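Local coordinates for protein glutaryl-CoA dehydrogenase (Mycobacterium smegmatis, PDB 3SF6) that is a flavin-binding member of the acyl-CoA dehydrogenase family, assembled here from four chains, and holds dihydroflavine-adenine dinucleotide, at residues 42-47 with 69-74; 84-89 with 138-143; 277-282 with 366-371; 305-310 with 351-356. All blocks are in the same frame, centred on the assembly; numbering follows the deposited sequence.

Interaction 1 of 4, residues 42-47 with 69-74; sequences RSVVQR and VELGEL
Val44 on helix 32-49 and Leu74 at the end of segment 69-74 reach for each other tip to tip, and their methyl groups carry most of the contact. Leu74 CD1 is the probing atom: it lies 3.7 Å from Val44 CG1 and 4.0 Å from Val44 CG2, and so rests against both arms of the valine fork. The fork is presented this way because CG1 of Val44 stands anti to its backbone N (chi1 174°) while CG2 is anti to the carbonyl carbon, leaving both methyls directed at the other segment. Leu71, one helical turn before Leu74, gives lighter backing; its CD2 comes within 4.4 Å of Val44 CG1. No hydrogen bond crosses the interface, and Val44 CA and Leu74 CA are 8.5 Å apart, a separation bridged by the side-chain methyls.

The charged groups nearby take no part in the apolar contact. Arg47 folds back along its own helix, where NE donates to Ser43 OG at 2.8 Å, close to the guanidinium plane, and a weak bond from NH2 goes to the same hydroxyl. Ser43 O lies above one face of that guanidinium, offset toward its rim. Glu70 carries an opposite charge, but its OE2 remains 6.4 Å from Arg47 NH1, so any attraction is probably modest.

Within the N-terminal helical domain, the contact joins helix 32-49 to the end of helix 64-73. Leu76, in the loop that follows, touches both Val44 and Leu71, and Arg42 on helix 32-49 forms a salt bridge with Glu100 of helix 91-104.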
# COMPACT_ATOMS: atom_id res chain seq x y z
N ARG A 42 7.62 -3.45 -32.96
CA ARG A 42 6.78 -2.27 -32.70
C ARG A 42 6.04 -1.85 -33.97
O ARG A 42 4.85 -1.50 -33.93
CB ARG A 42 7.64 -1.12 -32.17
CG ARG A 42 6.85 0.12 -31.78
CD ARG A 42 7.76 1.19 -31.22
NE ARG A 42 8.36 0.77 -29.96
CZ ARG A 42 9.33 1.42 -29.34
NH1 ARG A 42 9.81 2.56 -29.84
NH2 ARG A 42 9.81 0.96 -28.22
N SER A 43 6.74 -1.85 -35.10
CA SER A 43 6.11 -1.45 -36.36
C SER A 43 5.00 -2.39 -36.77
O SER A 43 3.92 -1.95 -37.18
CB SER A 43 7.17 -1.33 -37.47
OG SER A 43 6.54 -0.87 -38.65
N VAL A 44 5.22 -3.69 -36.57
CA VAL A 44 4.17 -4.70 -36.83
C VAL A 44 2.94 -4.42 -35.95
O VAL A 44 1.78 -4.46 -36.44
CB VAL A 44 4.67 -6.15 -36.63
CG1 VAL A 44 3.50 -7.16 -36.77
CG2 VAL A 44 5.80 -6.53 -37.62
N VAL A 45 3.17 -4.12 -34.68
CA VAL A 45 2.08 -3.84 -33.79
C VAL A 45 1.30 -2.60 -34.18
O VAL A 45 0.06 -2.63 -34.23
CB VAL A 45 2.57 -3.78 -32.34
CG1 VAL A 45 1.47 -3.24 -31.38
CG2 VAL A 45 3.08 -5.18 -31.94
N GLN A 46 2.02 -1.54 -34.51
CA GLN A 46 1.39 -0.28 -34.88
C GLN A 46 0.57 -0.45 -36.17
O GLN A 46 -0.50 0.12 -36.31
CB GLN A 46 2.44 0.83 -35.02
CG GLN A 46 3.00 1.28 -33.66
CD GLN A 46 4.20 2.23 -33.75
OE1 GLN A 46 4.80 2.40 -34.80
NE2 GLN A 46 4.57 2.83 -32.62
N ARG A 47 1.06 -1.27 -37.09
CA ARG A 47 0.41 -1.42 -38.39
C ARG A 47 -0.69 -2.47 -38.45
O ARG A 47 -1.74 -2.23 -39.09
CB ARG A 47 1.47 -1.66 -39.47
CG ARG A 47 2.37 -0.41 -39.67
CD ARG A 47 3.40 -0.58 -40.77
NE ARG A 47 4.50 -1.49 -40.42
CZ ARG A 47 4.53 -2.81 -40.65
NH1 ARG A 47 3.51 -3.43 -41.25
NH2 ARG A 47 5.59 -3.54 -40.27
N VAL A 69 -1.03 -16.72 -39.22
CA VAL A 69 -0.25 -16.76 -40.45
C VAL A 69 0.56 -15.48 -40.64
O VAL A 69 1.74 -15.51 -40.98
CB VAL A 69 -1.14 -17.04 -41.68
CG1 VAL A 69 -0.33 -16.78 -42.99
CG2 VAL A 69 -1.64 -18.45 -41.61
N GLU A 70 -0.09 -14.34 -40.44
CA GLU A 70 0.60 -13.07 -40.56
C GLU A 70 1.82 -12.99 -39.65
O GLU A 70 2.92 -12.57 -40.06
CB GLU A 70 -0.39 -11.91 -40.26
CG GLU A 70 0.16 -10.53 -40.48
CD GLU A 70 -0.91 -9.43 -40.36
OE1 GLU A 70 -2.03 -9.73 -39.92
OE2 GLU A 70 -0.63 -8.25 -40.72
N LEU A 71 1.62 -13.33 -38.38
CA LEU A 71 2.69 -13.24 -37.39
C LEU A 71 3.80 -14.26 -37.68
O LEU A 71 4.99 -13.94 -37.59
CB LEU A 71 2.14 -13.47 -35.98
CG LEU A 71 1.14 -12.42 -35.51
CD1 LEU A 71 0.50 -12.81 -34.16
CD2 LEU A 71 1.83 -11.03 -35.45
N GLY A 72 3.41 -15.47 -38.07
CA GLY A 72 4.40 -16.50 -38.39
C GLY A 72 5.25 -16.12 -39.58
O GLY A 72 6.47 -16.30 -39.55
N GLU A 73 4.60 -15.62 -40.63
CA GLU A 73 5.32 -15.22 -41.82
C GLU A 73 6.23 -14.03 -41.56
O GLU A 73 7.23 -13.86 -42.24
CB GLU A 73 4.36 -15.06 -42.99
CG GLU A 73 3.76 -16.47 -43.35
CD GLU A 73 2.95 -16.50 -44.65
OE1 GLU A 73 2.58 -15.44 -45.18
OE2 GLU A 73 2.64 -17.62 -45.10
N LEU A 74 5.92 -13.26 -40.51
CA LEU A 74 6.77 -12.15 -40.04
C LEU A 74 7.90 -12.60 -39.11
O LEU A 74 8.74 -11.78 -38.67
CB LEU A 74 5.92 -11.05 -39.36
CG LEU A 74 5.13 -10.17 -40.36
CD1 LEU A 74 4.02 -9.40 -39.69
CD2 LEU A 74 6.07 -9.21 -41.12

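Interaction 2 of 4, residues 84-89 with 138-143; sequences YGCAGM and DMASGH
A chi1 of -65° at Cys86 sets SG beside its own backbone N and anti to the carbonyl carbon, where it meets Ala140 CB. The backbone ahead of it does comparable work: Tyr84 and Gly85 both have positive phi, and this tight bend brings the carbonyl of Tyr84 over the same methyl. Ala140 CB thus sits in a shallow notch of the loop, 3.5 Å from Tyr84 O and 4.0 Å from Cys86 SG, with Gly85 C at 4.2 Å along the same side. The approach is close between main chains as well, Cys86 CA and Ala140 CA being 5.9 Å apart. Gly85, which has no side chain, lies directly beside the alanine. Met120 of helix 106-126 touches both Cys86 and Ala140 and so packs against the pair.

Just beyond Ala140 the chain leaves the helix. In the modelled conformer of His143, Ser141 OG and the imidazole ND1 lie 3.0 Å apart, a pairing left doubtful by the second conformer of the histidine; Gly142 N reaches back to Met139 O at 3.1 Å. With positive phi at Gly142 and its bonds into the last turn, the end of helix 129-140 is a Schellman motif, here stopping a helix of the N-terminal acyl-CoA dehydrogenase domain against the loop that leads into helix 91-104.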
# COMPACT_ATOMS: atom_id res chain seq x y z
N TYR A 84 13.91 -25.11 -37.52
CA TYR A 84 12.50 -25.29 -37.97
C TYR A 84 11.82 -24.01 -38.48
O TYR A 84 10.59 -23.88 -38.36
CB TYR A 84 11.67 -25.95 -36.85
CG TYR A 84 12.33 -27.17 -36.28
CD1 TYR A 84 12.22 -28.41 -36.90
CD2 TYR A 84 13.13 -27.08 -35.12
CE1 TYR A 84 12.87 -29.54 -36.37
CE2 TYR A 84 13.76 -28.18 -34.61
CZ TYR A 84 13.66 -29.41 -35.23
OH TYR A 84 14.31 -30.53 -34.72
N GLY A 85 12.60 -23.07 -39.00
CA GLY A 85 12.06 -21.80 -39.46
C GLY A 85 11.91 -20.73 -38.39
O GLY A 85 11.43 -19.62 -38.67
N CYS A 86 12.33 -21.03 -37.16
CA CYS A 86 12.21 -20.09 -36.03
C CYS A 86 13.36 -19.09 -36.03
O CYS A 86 14.42 -19.38 -36.58
CB CYS A 86 12.22 -20.83 -34.71
SG CYS A 86 10.80 -21.91 -34.48
N ALA A 87 13.15 -17.94 -35.40
CA ALA A 87 14.12 -16.81 -35.43
C ALA A 87 15.41 -17.07 -34.67
O ALA A 87 16.49 -16.53 -35.04
CB ALA A 87 13.46 -15.54 -34.87
N GLY A 88 15.37 -17.92 -33.64
CA GLY A 88 16.57 -18.17 -32.85
C GLY A 88 17.16 -16.95 -32.20
O GLY A 88 18.39 -16.82 -32.06
N MET A 89 16.31 -16.01 -31.81
CA MET A 89 16.82 -14.77 -31.24
C MET A 89 17.21 -14.96 -29.75
O MET A 89 16.87 -15.95 -29.10
CB MET A 89 15.86 -13.60 -31.43
CG MET A 89 14.64 -13.63 -30.63
SD MET A 89 13.47 -12.25 -30.96
CE MET A 89 12.98 -12.39 -32.64
N ASP A 138 5.49 -25.84 -39.70
CA ASP A 138 4.17 -25.27 -39.94
C ASP A 138 3.61 -24.44 -38.77
O ASP A 138 2.78 -23.55 -38.97
CB ASP A 138 3.15 -26.36 -40.26
CG ASP A 138 3.29 -26.92 -41.68
OD1 ASP A 138 4.03 -26.37 -42.53
OD2 ASP A 138 2.61 -27.94 -41.91
N MET A 139 4.07 -24.74 -37.56
CA MET A 139 3.76 -23.91 -36.40
C MET A 139 4.52 -22.59 -36.44
O MET A 139 3.98 -21.52 -36.13
CB MET A 139 4.02 -24.69 -35.10
CG MET A 139 3.02 -25.85 -34.93
SD MET A 139 3.39 -26.87 -33.52
CE MET A 139 2.49 -25.97 -32.20
N ALA A 140 5.77 -22.63 -36.86
CA ALA A 140 6.57 -21.40 -36.97
C ALA A 140 6.00 -20.47 -38.02
O ALA A 140 6.01 -19.27 -37.85
CB ALA A 140 8.02 -21.73 -37.30
N SER A 141 5.40 -21.02 -39.08
CA SER A 141 4.81 -20.18 -40.12
C SER A 141 3.39 -19.72 -39.79
O SER A 141 2.82 -18.94 -40.51
CB SER A 141 4.77 -20.92 -41.46
OG SER A 141 3.82 -21.99 -41.41
N GLY A 142 2.81 -20.28 -38.74
CA GLY A 142 1.47 -19.95 -38.36
C GLY A 142 0.39 -20.71 -39.09
O GLY A 142 -0.80 -20.50 -38.82
N HIS A 143 0.80 -21.61 -40.01
CA HIS A 143 -0.21 -22.38 -40.72
C HIS A 143 -0.86 -23.47 -39.90
O HIS A 143 -1.97 -23.86 -40.23
CB HIS A 143 0.35 -22.90 -42.02
CG HIS A 143 0.49 -21.82 -43.02
ND1 HIS A 143 1.59 -21.00 -43.07
CD2 HIS A 143 -0.40 -21.32 -43.92
CE1 HIS A 143 1.42 -20.10 -44.02
NE2 HIS A 143 0.21 -20.27 -44.55

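Interaction 3 of 4, residues 277-282 with 366-371; sequences LETALA and YPVMRH
Thr279 is pressed into a hollow formed by Tyr366, Pro367 and Val368, and both of its branches are used. The methyl takes the more crowded side: CG2 is 3.7 Å from Tyr366 CD1, approaching the ring at a slant, and 4.0 Å from Val368 CG2, the threonine and valine side chains running antiparallel alongside one another. With chi1 at -65°, CG2 is anti to the backbone N, whereas OG1 lies beside that nitrogen and anti to the carbonyl carbon, turned to the proline. There the hydroxyl oxygen comes up to the CG-CD side of the ring, OG1 lying 3.7 Å from Pro367 CG and slightly farther from CD. This is mere packing for the oxygen, whose hydrogen bond goes to Asp275 O one turn earlier.

The three partners span the start of helix 368-380, which here docks on the long helix 252-286 in the helical C-terminal domain of the acyl-CoA dehydrogenase fold. Pro367 lies at the start of the helix, and its carbonyl O accepts His371 N at 3.0 Å in the first turn. On the inner side Val368 is buried, touching Cys276 as well as Leu357 and Arg354 of helix 332-357.

Away from the threonine the fit slackens. Partly exposed Tyr366 touches it most closely at CD1, the ring running on beyond until Tyr366 OH is 6.5 Å from Thr279 CG2.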
# COMPACT_ATOMS: atom_id res chain seq x y z
N LEU A 277 1.24 4.08 -19.10
CA LEU A 277 2.03 5.20 -18.57
C LEU A 277 2.17 6.30 -19.62
O LEU A 277 1.95 7.48 -19.30
CB LEU A 277 3.38 4.70 -18.09
CG LEU A 277 4.40 5.73 -17.66
CD1 LEU A 277 3.81 6.66 -16.59
CD2 LEU A 277 5.64 5.01 -17.12
N GLU A 278 2.51 5.92 -20.86
CA GLU A 278 2.63 6.89 -21.95
C GLU A 278 1.31 7.65 -22.18
O GLU A 278 1.32 8.85 -22.43
CB GLU A 278 3.04 6.20 -23.25
CG GLU A 278 4.48 5.73 -23.22
CD GLU A 278 4.92 4.98 -24.50
OE1 GLU A 278 4.07 4.72 -25.41
OE2 GLU A 278 6.14 4.69 -24.56
N THR A 279 0.21 6.93 -22.08
CA THR A 279 -1.11 7.49 -22.23
C THR A 279 -1.35 8.55 -21.13
O THR A 279 -1.79 9.68 -21.43
CB THR A 279 -2.20 6.39 -22.23
OG1 THR A 279 -2.04 5.55 -23.39
CG2 THR A 279 -3.59 7.05 -22.25
N ALA A 280 -1.07 8.19 -19.89
CA ALA A 280 -1.25 9.09 -18.75
C ALA A 280 -0.34 10.30 -18.84
O ALA A 280 -0.76 11.42 -18.51
CB ALA A 280 -1.04 8.35 -17.41
N LEU A 281 0.91 10.10 -19.27
CA LEU A 281 1.87 11.21 -19.41
C LEU A 281 1.41 12.22 -20.45
O LEU A 281 1.39 13.44 -20.21
CB LEU A 281 3.27 10.72 -19.73
CG LEU A 281 4.03 10.08 -18.57
CD1 LEU A 281 5.21 9.24 -19.09
CD2 LEU A 281 4.49 11.17 -17.60
N ALA A 282 0.97 11.72 -21.60
CA ALA A 282 0.49 12.59 -22.67
C ALA A 282 -0.75 13.36 -22.24
O ALA A 282 -0.86 14.57 -22.47
CB ALA A 282 0.22 11.77 -23.95
N TYR A 366 -9.33 5.25 -25.18
CA TYR A 366 -7.98 5.06 -24.65
C TYR A 366 -7.81 3.59 -24.32
O TYR A 366 -8.82 2.90 -24.07
CB TYR A 366 -7.80 5.89 -23.36
CG TYR A 366 -7.78 7.38 -23.64
CD1 TYR A 366 -6.65 7.98 -24.12
CD2 TYR A 366 -8.93 8.15 -23.53
CE1 TYR A 366 -6.61 9.36 -24.43
CE2 TYR A 366 -8.89 9.54 -23.85
CZ TYR A 366 -7.73 10.12 -24.26
OH TYR A 366 -7.66 11.47 -24.63
N PRO A 367 -6.54 3.08 -24.31
CA PRO A 367 -6.30 1.65 -24.17
C PRO A 367 -6.26 1.13 -22.73
O PRO A 367 -6.07 -0.07 -22.51
CB PRO A 367 -4.92 1.50 -24.84
CG PRO A 367 -4.23 2.76 -24.50
CD PRO A 367 -5.29 3.80 -24.67
N VAL A 368 -6.39 2.04 -21.75
CA VAL A 368 -6.07 1.72 -20.36
C VAL A 368 -6.98 0.66 -19.71
O VAL A 368 -6.49 -0.25 -19.05
CB VAL A 368 -5.99 3.03 -19.53
CG1 VAL A 368 -5.71 2.73 -18.06
CG2 VAL A 368 -4.86 3.95 -20.15
N MET A 369 -8.31 0.78 -19.90
CA MET A 369 -9.20 -0.20 -19.32
C MET A 369 -8.98 -1.57 -19.96
O MET A 369 -9.07 -2.59 -19.25
CB MET A 369 -10.68 0.22 -19.41
CG MET A 369 -11.03 1.26 -18.39
SD MET A 369 -10.94 0.68 -16.71
CE MET A 369 -12.09 -0.77 -16.68
N ARG A 370 -8.73 -1.62 -21.26
CA ARG A 370 -8.45 -2.91 -21.93
C ARG A 370 -7.19 -3.56 -21.32
O ARG A 370 -7.20 -4.74 -20.97
CB ARG A 370 -8.27 -2.69 -23.43
CG ARG A 370 -7.87 -3.95 -24.19
CD ARG A 370 -8.04 -3.82 -25.68
NE ARG A 370 -7.45 -2.58 -26.19
CZ ARG A 370 -6.14 -2.41 -26.39
NH1 ARG A 370 -5.69 -1.23 -26.83
NH2 ARG A 370 -5.26 -3.40 -26.18
N HIS A 371 -6.13 -2.78 -21.21
CA HIS A 371 -4.92 -3.25 -20.56
C HIS A 371 -5.15 -3.73 -19.13
O HIS A 371 -4.71 -4.83 -18.77
CB HIS A 371 -3.79 -2.23 -20.57
CG HIS A 371 -3.14 -2.05 -21.89
ND1 HIS A 371 -2.61 -3.10 -22.63
CD2 HIS A 371 -2.88 -0.92 -22.58
CE1 HIS A 371 -2.06 -2.60 -23.73
NE2 HIS A 371 -2.20 -1.28 -23.72

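Interaction 4 of 4, residues 305-310 with 351-356; sequences ADMTLE and RTARTV. With FDA (dihydroflavine-adenine dinucleotide), chain B.
Met307 lays its thioether against Thr352 and Ala353, where SD stands 3.8 Å from Thr352 CG2 and 3.7 Å from Ala353 N. The two side chains meet at a slant, and the sulfur also faces Ala353 CB at 4.2 Å. Extended through CG and then bent at chi3 (-69°), the methionine delivers its sulfur as the closest atom to the helix opposite. Thr352 offers its methyl, while its hydroxyl is hydrogen-bonded to Glu348 O within its own helix.

Helices 298-327 and 332-357, which meet here, are successive members of the C-terminal helical bundle of acyl-CoA dehydrogenases. Leu277 of helix 252-286 and Ile349 also touch Met307, while Cys276 and Ala280 abut Ala353.

Farther out, the last turns of helix 332-357 lead to dihydroflavine-adenine dinucleotide. Thr355 OG1 donates to a lone pair of Thr352 O at 2.7 Å, in the carbonyl plane, and also bonds Lys303 NZ. The carbonyl O of Thr355 accepts a hydrogen bond from O3B of the dinucleotide (2.7 Å), which is held as well by Ser157 and Thr384 of the second subunit.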
# COMPACT_ATOMS: atom_id res chain seq x y z
N ALA A 305 5.36 9.91 -11.18
CA ALA A 305 6.66 9.48 -10.62
C ALA A 305 6.61 8.02 -10.17
O ALA A 305 7.52 7.21 -10.46
CB ALA A 305 7.11 10.40 -9.46
N ASP A 306 5.57 7.66 -9.41
CA ASP A 306 5.44 6.30 -8.90
C ASP A 306 5.33 5.27 -10.04
O ASP A 306 5.99 4.20 -9.98
CB ASP A 306 4.24 6.18 -7.97
CG ASP A 306 4.41 6.91 -6.63
OD1 ASP A 306 5.53 7.32 -6.26
OD2 ASP A 306 3.38 6.98 -5.90
N MET A 307 4.50 5.55 -11.03
CA MET A 307 4.36 4.66 -12.17
C MET A 307 5.66 4.52 -12.93
O MET A 307 6.02 3.42 -13.33
CB MET A 307 3.23 5.11 -13.09
CG MET A 307 1.86 5.01 -12.51
SD MET A 307 0.54 5.36 -13.72
CE MET A 307 0.77 7.12 -13.97
N THR A 308 6.35 5.63 -13.16
CA THR A 308 7.60 5.60 -13.91
C THR A 308 8.66 4.77 -13.16
O THR A 308 9.40 3.99 -13.77
CB THR A 308 8.11 7.01 -14.14
OG1 THR A 308 7.17 7.71 -14.98
CG2 THR A 308 9.49 7.04 -14.85
N LEU A 309 8.67 4.92 -11.85
CA LEU A 309 9.58 4.12 -11.02
C LEU A 309 9.31 2.65 -11.18
O LEU A 309 10.24 1.85 -11.31
CB LEU A 309 9.53 4.53 -9.54
CG LEU A 309 10.54 5.53 -9.03
CD1 LEU A 309 10.20 5.81 -7.56
CD2 LEU A 309 11.96 5.01 -9.20
N GLU A 310 8.05 2.23 -11.09
CA GLU A 310 7.79 0.78 -11.12
C GLU A 310 8.00 0.24 -12.52
O GLU A 310 8.47 -0.90 -12.68
CB GLU A 310 6.42 0.40 -10.56
CG GLU A 310 6.26 0.71 -9.07
CD GLU A 310 7.33 0.11 -8.19
OE1 GLU A 310 7.79 -1.01 -8.44
OE2 GLU A 310 7.75 0.78 -7.22
N ARG A 351 -4.24 0.71 -13.57
CA ARG A 351 -5.29 1.24 -12.70
C ARG A 351 -5.06 2.71 -12.36
O ARG A 351 -5.98 3.54 -12.44
CB ARG A 351 -5.37 0.41 -11.44
CG ARG A 351 -5.92 -0.98 -11.72
CD ARG A 351 -5.63 -2.00 -10.63
NE ARG A 351 -6.35 -3.27 -10.88
CZ ARG A 351 -6.20 -4.38 -10.15
NH1 ARG A 351 -5.41 -4.38 -9.12
NH2 ARG A 351 -6.87 -5.47 -10.47
N THR A 352 -3.82 3.05 -12.02
CA THR A 352 -3.49 4.43 -11.64
C THR A 352 -3.63 5.35 -12.85
O THR A 352 -4.14 6.47 -12.76
CB THR A 352 -2.10 4.51 -11.03
OG1 THR A 352 -2.13 3.73 -9.81
CG2 THR A 352 -1.75 5.95 -10.69
N ALA A 353 -3.16 4.87 -14.00
CA ALA A 353 -3.24 5.65 -15.23
C ALA A 353 -4.70 5.99 -15.55
O ALA A 353 -5.04 7.09 -15.96
CB ALA A 353 -2.62 4.84 -16.39
N ARG A 354 -5.59 5.02 -15.37
CA ARG A 354 -7.00 5.25 -15.68
C ARG A 354 -7.54 6.44 -14.85
O ARG A 354 -8.30 7.30 -15.34
CB ARG A 354 -7.81 3.99 -15.41
CG ARG A 354 -9.11 3.85 -16.20
CD ARG A 354 -10.18 4.85 -15.88
NE ARG A 354 -10.53 4.83 -14.47
CZ ARG A 354 -11.18 5.78 -13.81
NH1 ARG A 354 -11.42 5.59 -12.51
NH2 ARG A 354 -11.56 6.92 -14.39
N THR A 355 -7.11 6.55 -13.60
CA THR A 355 -7.60 7.64 -12.74
C THR A 355 -7.19 9.02 -13.25
O THR A 355 -7.93 10.00 -13.09
CB THR A 355 -7.20 7.47 -11.26
OG1 THR A 355 -5.79 7.71 -11.09
CG2 THR A 355 -7.56 6.09 -10.71
N VAL A 356 -6.03 9.09 -13.89
CA VAL A 356 -5.49 10.33 -14.42
C VAL A 356 -6.35 10.80 -15.60
O VAL A 356 -6.50 12.00 -15.82
CB VAL A 356 -4.01 10.14 -14.85
CG1 VAL A 356 -3.44 11.41 -15.57
CG2 VAL A 356 -3.11 9.82 -13.63
PA FDA B . -10.82 16.12 -14.88
O1A FDA B . -11.40 17.13 -13.98
O2A FDA B . -10.30 16.49 -16.20
O5B FDA B . -9.64 15.48 -13.99
C5B FDA B . -8.68 14.60 -14.60
C4B FDA B . -7.74 14.04 -13.53
O4B FDA B . -7.01 15.17 -13.00
C3B FDA B . -8.44 13.41 -12.35
O3B FDA B . -7.62 12.34 -11.83
C2B FDA B . -8.52 14.56 -11.36
O2B FDA B . -8.72 14.09 -10.02
C1B FDA B . -7.19 15.29 -11.59
N9A FDA B . -7.28 16.71 -11.20
C8A FDA B . -8.12 17.65 -11.73
N7A FDA B . -7.95 18.81 -11.09
C5A FDA B . -7.01 18.60 -10.12
C6A FDA B . -6.42 19.39 -9.13
N6A FDA B . -6.75 20.69 -8.97
N1A FDA B . -5.49 18.82 -8.34
C2A FDA B . -5.16 17.53 -8.46
N3A FDA B . -5.69 16.75 -9.37
C4A FDA B . -6.62 17.26 -10.20
N1 FDA B . -21.42 14.55 -14.67
C2 FDA B . -22.63 15.17 -14.67
O2 FDA B . -22.67 16.42 -14.68
N3 FDA B . -23.76 14.43 -14.63
C4 FDA B . -23.78 13.09 -14.65
O4 FDA B . -24.85 12.44 -14.68
C4X FDA B . -22.53 12.43 -14.63
N5 FDA B . -22.46 11.08 -14.70
C5X FDA B . -21.28 10.47 -15.04
C6 FDA B . -21.25 9.14 -15.44
C7 FDA B . -20.07 8.49 -15.76
C7M FDA B . -20.10 7.05 -16.28
C8 FDA B . -18.88 9.20 -15.65
C8M FDA B . -17.58 8.47 -16.00
C9 FDA B . -18.88 10.52 -15.27
C9A FDA B . -20.09 11.17 -14.95
N10 FDA B . -20.12 12.54 -14.64
C10 FDA B . -21.37 13.19 -14.66
C1' FDA B . -18.94 13.37 -14.88
C2' FDA B . -18.03 13.32 -13.64
O2' FDA B . -18.56 14.15 -12.58
C3' FDA B . -16.65 13.82 -14.04
O3' FDA B . -16.03 12.78 -14.80
C4' FDA B . -15.76 14.12 -12.83
O4' FDA B . -16.20 15.32 -12.17
C5' FDA B . -14.28 14.27 -13.21
O5' FDA B . -14.16 15.26 -14.24
P FDA B . -13.31 14.90 -15.53
O1P FDA B . -13.64 13.54 -15.97
O2P FDA B . -13.46 16.01 -16.50
O3P FDA B . -11.78 14.84 -15.02

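Overall arrangement
The four contacts form two pairs. Interactions 1 and 2 lie in the N-terminal helical domain with centres 14 Å apart, and they touch where Val69 and Glu73 of helix 64-73 meet the turn at Gly142 and His143. Interactions 3 and 4 lie in the C-terminal helical domain, 10 Å apart, sharing the packing of Leu277 on Met307 and Val368 on Arg354. Along the chain 1 precedes 2, and interaction 4 is nested within interaction 3. The pairs do not touch: interactions 1 and 3 approach to about 6 Å between nearest atoms, while the centres of 2 and 4 are 37 Å apart on opposite sides of the chain's centre. The C-terminal pair lies near the subunit interface that binds the dinucleotide.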